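Local coordinates for lysin (Enterococcus phage IMEEF1, PDB 6IST), which binds calcium and probably cleaves the peptidoglycan of the enterococcal cell wall through its CHAP-family peptidase domain, as phage endolysins do, at residues F223-K226 / M227-A230; P194-T197 / Y198-A202; A202-L205 / I206-G210. All coordinates share one frame; numbering follows the deposited sequence.

Contact 1: residues F223-K226 / M227-A230; sequences FGLK and MMEA
F223 opens the first turn of helix 223-231 by accepting the amide of M227, F223 O to M227 N 3.0 Å, the start of an alpha-helical i to i+4 ladder. The thioether chain of M227 runs back along that same carbonyl, CG of M227 lying 3.4 Å from F223 O. The ring of F223 leads away from the turn and stacks on an aromatic side chain of a neighbouring protein chain. G224 continues the ladder with the straightest bond of the four, 167° at the hydrogen from M228 N to G224 O. L225 carries the side-chain contact. Its CG is anti to the backbone N (chi1 -179°), which brings the branch across the E229 side chain at a slant, CG of L225 3.7 Å from CD of E229. Beyond it, L225 packs on Y171, K173 and Y218 of the sheet beneath, while E229 OE1 forms a salt bridge with K173. K226 accepts from A230 N through its carbonyl. Its NZ is hydrogen-bonded to the carbonyl of H220 and stays 4.7 Å from E229 OE2, too far for direct contact. A water spans that gap: it donates to E229 OE2 at 2.7 Å and accepts a weak bond from K226 NZ at 3.3 Å.

Contact 2: residues P194-T197 / Y198-A202; sequences PTMT and YVNEA
The backbone passes from an extended T195 into helical geometry at M196, and T195 O, M196 O and T197 O then accept from V199 N, N200 N and E201 N in i to i+4 steps. M196 O receives N200 N at 2.9 Å and 170°. Ahead of this turn, the side chain of T195 folds back over the first amides: with chi1 at 75°, OG1 sits between the backbone N and the carbonyl carbon, from where it takes a weak bond from Y198 N (3.3 Å to OG1, 165°). A second weak bond, from T197 N, is more bent. This is the N-cap of helix 196-208, in which a hydroxyl serves amides that precede the regular ladder. P194 places CD over one face of the Y198 ring, a CH-pi contact 4.1 Å from CD to the centroid. The ring also touches L193 and V237 and stacks on an aromatic side chain of a neighbouring protein chain. Across the turn, the M196 chain bends at chi2 and chi3, which returns its methyl to V199, CE to CG1 3.5 Å. M196 and V199 both rest on Q182 of strand 180-186, and N200 lays its amide carbon CG 3.3 Å from M196 O.

Contact 3: residues A202-L205 / I206-G210; sequences ANDL and IKRYG
L205 and Y209 form the close-packed side of this last turn: CD2 of L205 meets CE2 of Y209 at 3.7 Å, approaching the edge of the ring in its plane. Y209 N also closes on L205 O at 3.0 Å. L205 and Y209 both lie on M168, and L205 reaches F184 of strand 180-186. The tyrosine ring stacks on an aromatic side chain of a neighbouring protein chain, and its OH is hydrogen-bonded to an aromatic residue there. I206 faces inward as well, toward I170 and F184, with its CD1 3.9 Å from OD1 of N203. This is the C-terminal end of helix 196-208, where four i to i+4 bonds run from A202 O through L205 O before Y209 leaves helical geometry and G210 continues at positive phi (64°). The partly exposed side is looser and partly held through water. CG of R208 beside its backbone N (chi1 -72°) and an extended chain to NE carry the guanidinium back over D204, whose CB lies against one face, 3.7 Å from NH2. D204 OD2 forms no salt bridge, being 4.2 Å from R208 NH2 and well out of the guanidinium plane, so the attraction is probably electrostatic only. A water in that plane accepts from R208 NH2 at 2.7 Å and lies equally close to D204 OD2, one of several acceptors competing for its protons. R208 NH1 also bonds weakly to an aromatic side chain of a neighbouring protein chain.

How the contacts relate
Contacts 2 and 3 are successive parts of helix 196-208: contact 2 covers its N-cap and first turns, contact 3 its C-terminal end, and A202 belongs to both. Their centres lie 12 Å apart. Contact 1 follows on helix 223-231, reached through strand 215-219, with its centre 22 Å from contact 2 and 23 Å from contact 3; its nearest atoms stay about 14 and 12 Å from theirs. Both helices pack on strand 169-174 of one mixed sheet, helix 196-208 on I170 and helix 223-231 on F169, Y171 and K173, an alternation consistent with opposite faces. All three contacts lie away from the calcium site, and each touches a neighbouring protein chain.

Contact 1: residues F223-K226 / M227-A230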
ATOM      1  N   PHE C 223       5.295  -0.929  15.823  1.00 29.74           N
ATOM      2  CA  PHE C 223       3.957  -0.464  16.091  1.00 29.94           C
ATOM      3  C   PHE C 223       3.125  -0.220  14.839  1.00 27.81           C
ATOM      4  O   PHE C 223       1.926  -0.333  14.886  1.00 27.32           O
ATOM      5  CB  PHE C 223       3.996   0.823  16.949  1.00 35.90           C
ATOM      6  CG  PHE C 223       4.362   0.581  18.408  1.00 39.21           C
ATOM      7  CD1 PHE C 223       4.113   1.556  19.339  1.00 49.37           C
ATOM      8  CD2 PHE C 223       4.947  -0.600  18.840  1.00 45.78           C
ATOM      9  CE1 PHE C 223       4.446   1.371  20.685  1.00 55.53           C
ATOM     10  CE2 PHE C 223       5.274  -0.797  20.178  1.00 51.38           C
ATOM     11  CZ  PHE C 223       5.017   0.187  21.099  1.00 51.62           C
ATOM     12  N   GLY C 224       3.751   0.153  13.738  1.00 25.00           N
ATOM     13  CA  GLY C 224       3.042   0.245  12.463  1.00 25.14           C
ATOM     14  C   GLY C 224       2.416  -1.101  12.102  1.00 25.33           C
ATOM     15  O   GLY C 224       1.226  -1.182  11.753  1.00 26.13           O
ATOM     16  N   LEU C 225       3.251  -2.135  12.150  1.00 26.34           N
ATOM     17  CA  LEU C 225       2.811  -3.493  11.918  1.00 27.54           C
ATOM     18  C   LEU C 225       1.744  -3.867  12.930  1.00 27.74           C
ATOM     19  O   LEU C 225       0.746  -4.491  12.567  1.00 29.57           O
ATOM     20  CB  LEU C 225       3.946  -4.484  11.994  1.00 26.58           C
ATOM     21  CG  LEU C 225       3.595  -5.939  11.753  1.00 26.16           C
ATOM     22  CD1 LEU C 225       3.041  -6.069  10.327  1.00 23.86           C
ATOM     23  CD2 LEU C 225       4.736  -6.901  11.989  1.00 27.36           C
ATOM     24  N   LYS C 226       1.972  -3.577  14.196  1.00 27.89           N
ATOM     25  CA  LYS C 226       0.904  -3.934  15.187  1.00 31.89           C
ATOM     26  C   LYS C 226      -0.445  -3.307  14.913  1.00 32.28           C
ATOM     27  O   LYS C 226      -1.501  -3.972  15.093  1.00 33.25           O
ATOM     28  CB  LYS C 226       1.357  -3.698  16.633  1.00 34.43           C
ATOM     29  CG  LYS C 226       2.575  -4.535  16.966  1.00 40.13           C
ATOM     30  CD  LYS C 226       2.648  -5.021  18.390  1.00 50.13           C
ATOM     31  CE  LYS C 226       3.837  -5.962  18.559  1.00 53.96           C
ATOM     32  NZ  LYS C 226       3.664  -7.239  17.788  1.00 56.24           N
ATOM     33  N   MET C 227      -0.439  -2.069  14.412  1.00 26.23           N
ATOM     34  CA  MET C 227      -1.695  -1.424  14.071  1.00 28.77           C
ATOM     35  C   MET C 227      -2.303  -2.115  12.862  1.00 26.81           C
ATOM     36  O   MET C 227      -3.530  -2.386  12.797  1.00 28.39           O
ATOM     37  CB  MET C 227      -1.482   0.095  13.781  1.00 26.41           C
ATOM     38  CG  MET C 227      -1.222   0.916  15.066  1.00 27.40           C
ATOM     39  SD  MET C 227      -1.140   2.742  14.863  1.00 23.83           S
ATOM     40  CE  MET C 227       0.327   2.860  13.938  1.00 24.20           C
ATOM     41  N   MET C 228      -1.482  -2.369  11.856  1.00 27.47           N
ATOM     42  CA  MET C 228      -2.003  -3.063  10.678  1.00 26.20           C
ATOM     43  C   MET C 228      -2.560  -4.415  11.084  1.00 25.68           C
ATOM     44  O   MET C 228      -3.666  -4.787  10.669  1.00 28.96           O
ATOM     45  CB  MET C 228      -0.910  -3.238   9.552  1.00 30.03           C
ATOM     46  CG  MET C 228      -0.804  -2.021   8.624  1.00 31.54           C
ATOM     47  SD  MET C 228       0.228  -2.286   7.115  1.00 27.81           S
ATOM     48  CE  MET C 228       1.797  -2.654   7.901  1.00 31.38           C
ATOM     49  N   GLU C 229      -1.869  -5.127  11.939  1.00 24.59           N
ATOM     50  CA  GLU C 229      -2.316  -6.488  12.249  1.00 27.57           C
ATOM     51  C   GLU C 229      -3.610  -6.439  13.075  1.00 27.15           C
ATOM     52  O   GLU C 229      -4.415  -7.380  13.018  1.00 27.95           O
ATOM     53  CB  GLU C 229      -1.235  -7.297  12.981  1.00 27.10           C
ATOM     54  CG  GLU C 229      -0.028  -7.582  12.075  1.00 26.94           C
ATOM     55  CD  GLU C 229       1.027  -8.457  12.724  1.00 31.77           C
ATOM     56  OE1 GLU C 229       1.665  -9.283  12.012  1.00 33.54           O
ATOM     57  OE2 GLU C 229       1.209  -8.344  13.955  1.00 34.64           O
ATOM     58  N   ALA C 230      -3.812  -5.376  13.829  1.00 28.99           N
ATOM     59  CA  ALA C 230      -5.038  -5.257  14.621  1.00 29.01           C
ATOM     60  C   ALA C 230      -6.203  -4.775  13.825  1.00 30.30           C
ATOM     61  O   ALA C 230      -7.306  -5.079  14.181  1.00 33.57           O
ATOM     62  CB  ALA C 230      -4.848  -4.364  15.823  1.00 30.12           C
TER
HETATM   63  O   HOH W   1       3.642  -8.818  14.904  1.00 35.71           O

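Contact 2: residues P194-T197 / Y198-A202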
ATOM      1  N   PRO C 194       2.183 -17.905   0.912  1.00 26.30           N
ATOM      2  CA  PRO C 194       3.087 -19.044   1.209  1.00 29.67           C
ATOM      3  C   PRO C 194       4.172 -19.352   0.189  1.00 26.23           C
ATOM      4  O   PRO C 194       5.210 -19.902   0.565  1.00 31.24           O
ATOM      5  CB  PRO C 194       2.135 -20.248   1.355  1.00 31.54           C
ATOM      6  CG  PRO C 194       0.769 -19.679   1.397  1.00 31.76           C
ATOM      7  CD  PRO C 194       0.784 -18.319   0.755  1.00 26.70           C
ATOM      8  N   THR C 195       3.944 -19.004  -1.064  1.00 25.57           N
ATOM      9  CA  THR C 195       4.892 -19.302  -2.116  1.00 24.71           C
ATOM     10  C   THR C 195       5.057 -18.139  -3.011  1.00 26.28           C
ATOM     11  O   THR C 195       4.230 -17.226  -2.992  1.00 23.64           O
ATOM     12  CB  THR C 195       4.451 -20.511  -3.006  1.00 28.78           C
ATOM     13  OG1 THR C 195       3.374 -20.139  -3.917  1.00 32.16           O
ATOM     14  CG2 THR C 195       4.120 -21.796  -2.134  1.00 28.26           C
ATOM     15  N   MET C 196       6.055 -18.245  -3.902  1.00 25.13           N
ATOM     16  CA  MET C 196       6.284 -17.196  -4.847  1.00 28.35           C
ATOM     17  C   MET C 196       5.169 -17.119  -5.869  1.00 24.95           C
ATOM     18  O   MET C 196       4.988 -16.075  -6.453  1.00 27.47           O
ATOM     19  CB  MET C 196       7.678 -17.284  -5.522  1.00 32.02           C
ATOM     20  CG  MET C 196       8.821 -16.687  -4.656  1.00 38.24           C
ATOM     21  SD  MET C 196       8.654 -14.946  -4.070  1.00 37.44           S
ATOM     22  CE  MET C 196       8.247 -14.123  -5.588  1.00 32.66           C
ATOM     23  N   THR C 197       4.427 -18.179  -6.101  1.00 26.82           N
ATOM     24  CA  THR C 197       3.287 -18.082  -7.068  1.00 28.87           C
ATOM     25  C   THR C 197       2.160 -17.292  -6.469  1.00 27.74           C
ATOM     26  O   THR C 197       1.493 -16.555  -7.175  1.00 23.86           O
ATOM     27  CB  THR C 197       2.770 -19.460  -7.476  1.00 33.97           C
ATOM     28  OG1 THR C 197       3.884 -20.226  -7.985  1.00 35.42           O
ATOM     29  CG2 THR C 197       1.640 -19.334  -8.607  1.00 34.03           C
ATOM     30  N   TYR C 198       1.964 -17.418  -5.152  1.00 25.43           N
ATOM     31  CA  TYR C 198       1.059 -16.529  -4.465  1.00 24.87           C
ATOM     32  C   TYR C 198       1.508 -15.066  -4.557  1.00 23.04           C
ATOM     33  O   TYR C 198       0.696 -14.199  -4.899  1.00 23.34           O
ATOM     34  CB  TYR C 198       0.816 -16.949  -3.056  1.00 26.16           C
ATOM     35  CG  TYR C 198      -0.133 -18.126  -2.953  1.00 27.24           C
ATOM     36  CD1 TYR C 198      -1.483 -17.933  -3.020  1.00 28.05           C
ATOM     37  CD2 TYR C 198       0.348 -19.408  -2.705  1.00 31.94           C
ATOM     38  CE1 TYR C 198      -2.359 -19.029  -2.912  1.00 33.59           C
ATOM     39  CE2 TYR C 198      -0.512 -20.495  -2.581  1.00 34.10           C
ATOM     40  CZ  TYR C 198      -1.860 -20.289  -2.681  1.00 34.83           C
ATOM     41  OH  TYR C 198      -2.707 -21.348  -2.564  1.00 37.39           O
ATOM     42  N   VAL C 199       2.812 -14.847  -4.425  1.00 22.36           N
ATOM     43  CA  VAL C 199       3.397 -13.508  -4.555  1.00 22.12           C
ATOM     44  C   VAL C 199       3.088 -12.931  -5.919  1.00 21.70           C
ATOM     45  O   VAL C 199       2.622 -11.802  -6.042  1.00 22.29           O
ATOM     46  CB  VAL C 199       4.892 -13.514  -4.222  1.00 22.59           C
ATOM     47  CG1 VAL C 199       5.509 -12.174  -4.562  1.00 25.12           C
ATOM     48  CG2 VAL C 199       5.066 -13.801  -2.708  1.00 23.43           C
ATOM     49  N   ASN C 200       3.440 -13.690  -6.943  1.00 24.27           N
ATOM     50  CA  ASN C 200       3.196 -13.260  -8.304  1.00 26.59           C
ATOM     51  C   ASN C 200       1.721 -12.955  -8.619  1.00 25.39           C
ATOM     52  O   ASN C 200       1.380 -11.931  -9.279  1.00 22.75           O
ATOM     53  CB  ASN C 200       3.763 -14.321  -9.280  1.00 27.47           C
ATOM     54  CG  ASN C 200       5.308 -14.378  -9.253  1.00 33.36           C
ATOM     55  OD1 ASN C 200       5.997 -13.491  -8.731  1.00 29.05           O
ATOM     56  ND2 ASN C 200       5.840 -15.428  -9.822  1.00 34.04           N
ATOM     57  N   GLU C 201       0.847 -13.813  -8.159  1.00 20.63           N
ATOM     58  CA  GLU C 201      -0.566 -13.522  -8.340  1.00 25.61           C
ATOM     59  C   GLU C 201      -1.057 -12.240  -7.571  1.00 19.81           C
ATOM     60  O   GLU C 201      -1.901 -11.460  -8.072  1.00 21.03           O
ATOM     61  CB  GLU C 201      -1.413 -14.759  -8.000  1.00 25.15           C
ATOM     62  CG  GLU C 201      -1.111 -15.956  -8.897  1.00 29.76           C
ATOM     63  CD  GLU C 201      -1.736 -15.872 -10.296  1.00 32.06           C
ATOM     64  OE1 GLU C 201      -2.528 -14.928 -10.575  1.00 37.47           O
ATOM     65  OE2 GLU C 201      -1.396 -16.746 -11.116  1.00 37.26           O
ATOM     66  N   ALA C 202      -0.591 -12.029  -6.340  1.00 20.93           N
ATOM     67  CA  ALA C 202      -0.926 -10.817  -5.616  1.00 23.26           C
ATOM     68  C   ALA C 202      -0.376  -9.616  -6.338  1.00 22.91           C
ATOM     69  O   ALA C 202      -1.112  -8.628  -6.482  1.00 22.59           O
ATOM     70  CB  ALA C 202      -0.430 -10.853  -4.182  1.00 22.09           C
TER

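Contact 3: residues A202-L205 / I206-G210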
ATOM      1  N   ALA C 202      -0.591 -12.029  -6.340  1.00 20.93           N
ATOM      2  CA  ALA C 202      -0.926 -10.817  -5.616  1.00 23.26           C
ATOM      3  C   ALA C 202      -0.376  -9.616  -6.338  1.00 22.91           C
ATOM      4  O   ALA C 202      -1.112  -8.628  -6.482  1.00 22.59           O
ATOM      5  CB  ALA C 202      -0.430 -10.853  -4.182  1.00 22.09           C
ATOM      6  N   ASN C 203       0.855  -9.688  -6.883  1.00 21.93           N
ATOM      7  CA  ASN C 203       1.338  -8.554  -7.682  1.00 22.16           C
ATOM      8  C   ASN C 203       0.521  -8.299  -8.952  1.00 22.36           C
ATOM      9  O   ASN C 203       0.380  -7.128  -9.415  1.00 22.18           O
ATOM     10  CB  ASN C 203       2.838  -8.627  -7.982  1.00 26.25           C
ATOM     11  CG  ASN C 203       3.647  -8.102  -6.801  1.00 26.98           C
ATOM     12  OD1 ASN C 203       3.397  -6.979  -6.313  1.00 29.98           O
ATOM     13  ND2 ASN C 203       4.558  -8.880  -6.327  1.00 26.89           N
ATOM     14  N   ASP C 204      -0.012  -9.353  -9.512  1.00 24.46           N
ATOM     15  CA  ASP C 204      -0.886  -9.194 -10.682  1.00 25.45           C
ATOM     16  C   ASP C 204      -2.171  -8.499 -10.304  1.00 26.32           C
ATOM     17  O   ASP C 204      -2.639  -7.645 -11.055  1.00 25.11           O
ATOM     18  CB  ASP C 204      -1.177 -10.524 -11.336  1.00 32.55           C
ATOM     19  CG  ASP C 204       0.042 -11.092 -12.073  1.00 38.29           C
ATOM     20  OD1 ASP C 204       1.025 -10.330 -12.325  1.00 44.68           O
ATOM     21  OD2 ASP C 204       0.007 -12.304 -12.395  1.00 45.49           O
ATOM     22  N   LEU C 205      -2.748  -8.848  -9.151  1.00 21.99           N
ATOM     23  CA  LEU C 205      -3.910  -8.133  -8.642  1.00 22.82           C
ATOM     24  C   LEU C 205      -3.614  -6.639  -8.456  1.00 20.94           C
ATOM     25  O   LEU C 205      -4.366  -5.760  -8.944  1.00 22.50           O
ATOM     26  CB  LEU C 205      -4.393  -8.744  -7.339  1.00 21.39           C
ATOM     27  CG  LEU C 205      -4.991 -10.154  -7.376  1.00 22.25           C
ATOM     28  CD1 LEU C 205      -5.304 -10.600  -5.974  1.00 23.33           C
ATOM     29  CD2 LEU C 205      -6.241 -10.126  -8.164  1.00 25.68           C
ATOM     30  N   ILE C 206      -2.488  -6.353  -7.782  1.00 20.79           N
ATOM     31  CA  ILE C 206      -2.043  -4.993  -7.612  1.00 21.60           C
ATOM     32  C   ILE C 206      -1.998  -4.223  -8.894  1.00 24.21           C
ATOM     33  O   ILE C 206      -2.480  -3.049  -8.940  1.00 25.47           O
ATOM     34  CB  ILE C 206      -0.716  -4.949  -6.857  1.00 23.14           C
ATOM     35  CG1 ILE C 206      -1.025  -5.336  -5.414  1.00 24.25           C
ATOM     36  CG2 ILE C 206      -0.091  -3.543  -6.895  1.00 27.66           C
ATOM     37  CD1 ILE C 206       0.232  -5.608  -4.558  1.00 21.53           C
ATOM     38  N   LYS C 207      -1.419  -4.841  -9.905  1.00 25.33           N
ATOM     39  CA  LYS C 207      -1.352  -4.209 -11.234  1.00 30.85           C
ATOM     40  C   LYS C 207      -2.698  -3.929 -11.875  1.00 28.28           C
ATOM     41  O   LYS C 207      -2.927  -2.825 -12.404  1.00 26.38           O
ATOM     42  CB  LYS C 207      -0.483  -4.995 -12.198  1.00 35.91           C
ATOM     43  CG  LYS C 207       0.959  -4.513 -12.304  1.00 47.95           C
ATOM     44  CD  LYS C 207       1.634  -5.193 -13.496  1.00 59.35           C
ATOM     45  CE  LYS C 207       3.095  -5.550 -13.236  1.00 64.17           C
ATOM     46  NZ  LYS C 207       3.961  -4.346 -13.320  1.00 65.90           N
ATOM     47  N   ARG C 208      -3.582  -4.910 -11.848  1.00 27.09           N
ATOM     48  CA  ARG C 208      -4.898  -4.776 -12.452  1.00 29.22           C
ATOM     49  C   ARG C 208      -5.822  -3.723 -11.831  1.00 27.64           C
ATOM     50  O   ARG C 208      -6.596  -3.029 -12.525  1.00 27.63           O
ATOM     51  CB  ARG C 208      -5.636  -6.117 -12.328  1.00 28.08           C
ATOM     52  CG  ARG C 208      -5.128  -7.179 -13.201  1.00 30.01           C
ATOM     53  CD  ARG C 208      -5.940  -8.445 -13.056  1.00 29.24           C
ATOM     54  NE  ARG C 208      -5.109  -9.474 -13.609  1.00 29.17           N
ATOM     55  CZ  ARG C 208      -4.746 -10.579 -12.998  1.00 31.64           C
ATOM     56  NH1 ARG C 208      -5.177 -10.892 -11.764  1.00 31.66           N
ATOM     57  NH2 ARG C 208      -3.905 -11.382 -13.618  1.00 34.49           N
ATOM     58  N   TYR C 209      -5.818  -3.697 -10.519  1.00 23.50           N
ATOM     59  CA  TYR C 209      -6.807  -3.001  -9.771  1.00 26.96           C
ATOM     60  C   TYR C 209      -6.277  -1.721  -9.102  1.00 27.68           C
ATOM     61  O   TYR C 209      -6.934  -1.160  -8.222  1.00 32.61           O
ATOM     62  CB  TYR C 209      -7.511  -3.939  -8.796  1.00 25.86           C
ATOM     63  CG  TYR C 209      -8.134  -5.161  -9.467  1.00 23.11           C
ATOM     64  CD1 TYR C 209      -9.057  -5.033 -10.521  1.00 21.50           C
ATOM     65  CD2 TYR C 209      -7.783  -6.454  -9.090  1.00 24.24           C
ATOM     66  CE1 TYR C 209      -9.618  -6.131 -11.148  1.00 21.19           C
ATOM     67  CE2 TYR C 209      -8.325  -7.565  -9.732  1.00 22.03           C
ATOM     68  CZ  TYR C 209      -9.262  -7.398 -10.756  1.00 21.30           C
ATOM     69  OH  TYR C 209      -9.834  -8.486 -11.391  1.00 20.50           O
ATOM     70  N   GLY C 210      -5.089  -1.312  -9.526  1.00 28.63           N
ATOM     71  CA  GLY C 210      -4.450  -0.086  -9.071  1.00 30.28           C
ATOM     72  C   GLY C 210      -4.112  -0.107  -7.606  1.00 29.55           C
ATOM     73  O   GLY C 210      -4.377   0.840  -6.900  1.00 29.81           O
TER
HETATM   74  O   HOH W   2      -2.345 -13.522 -12.950  1.00 41.85           O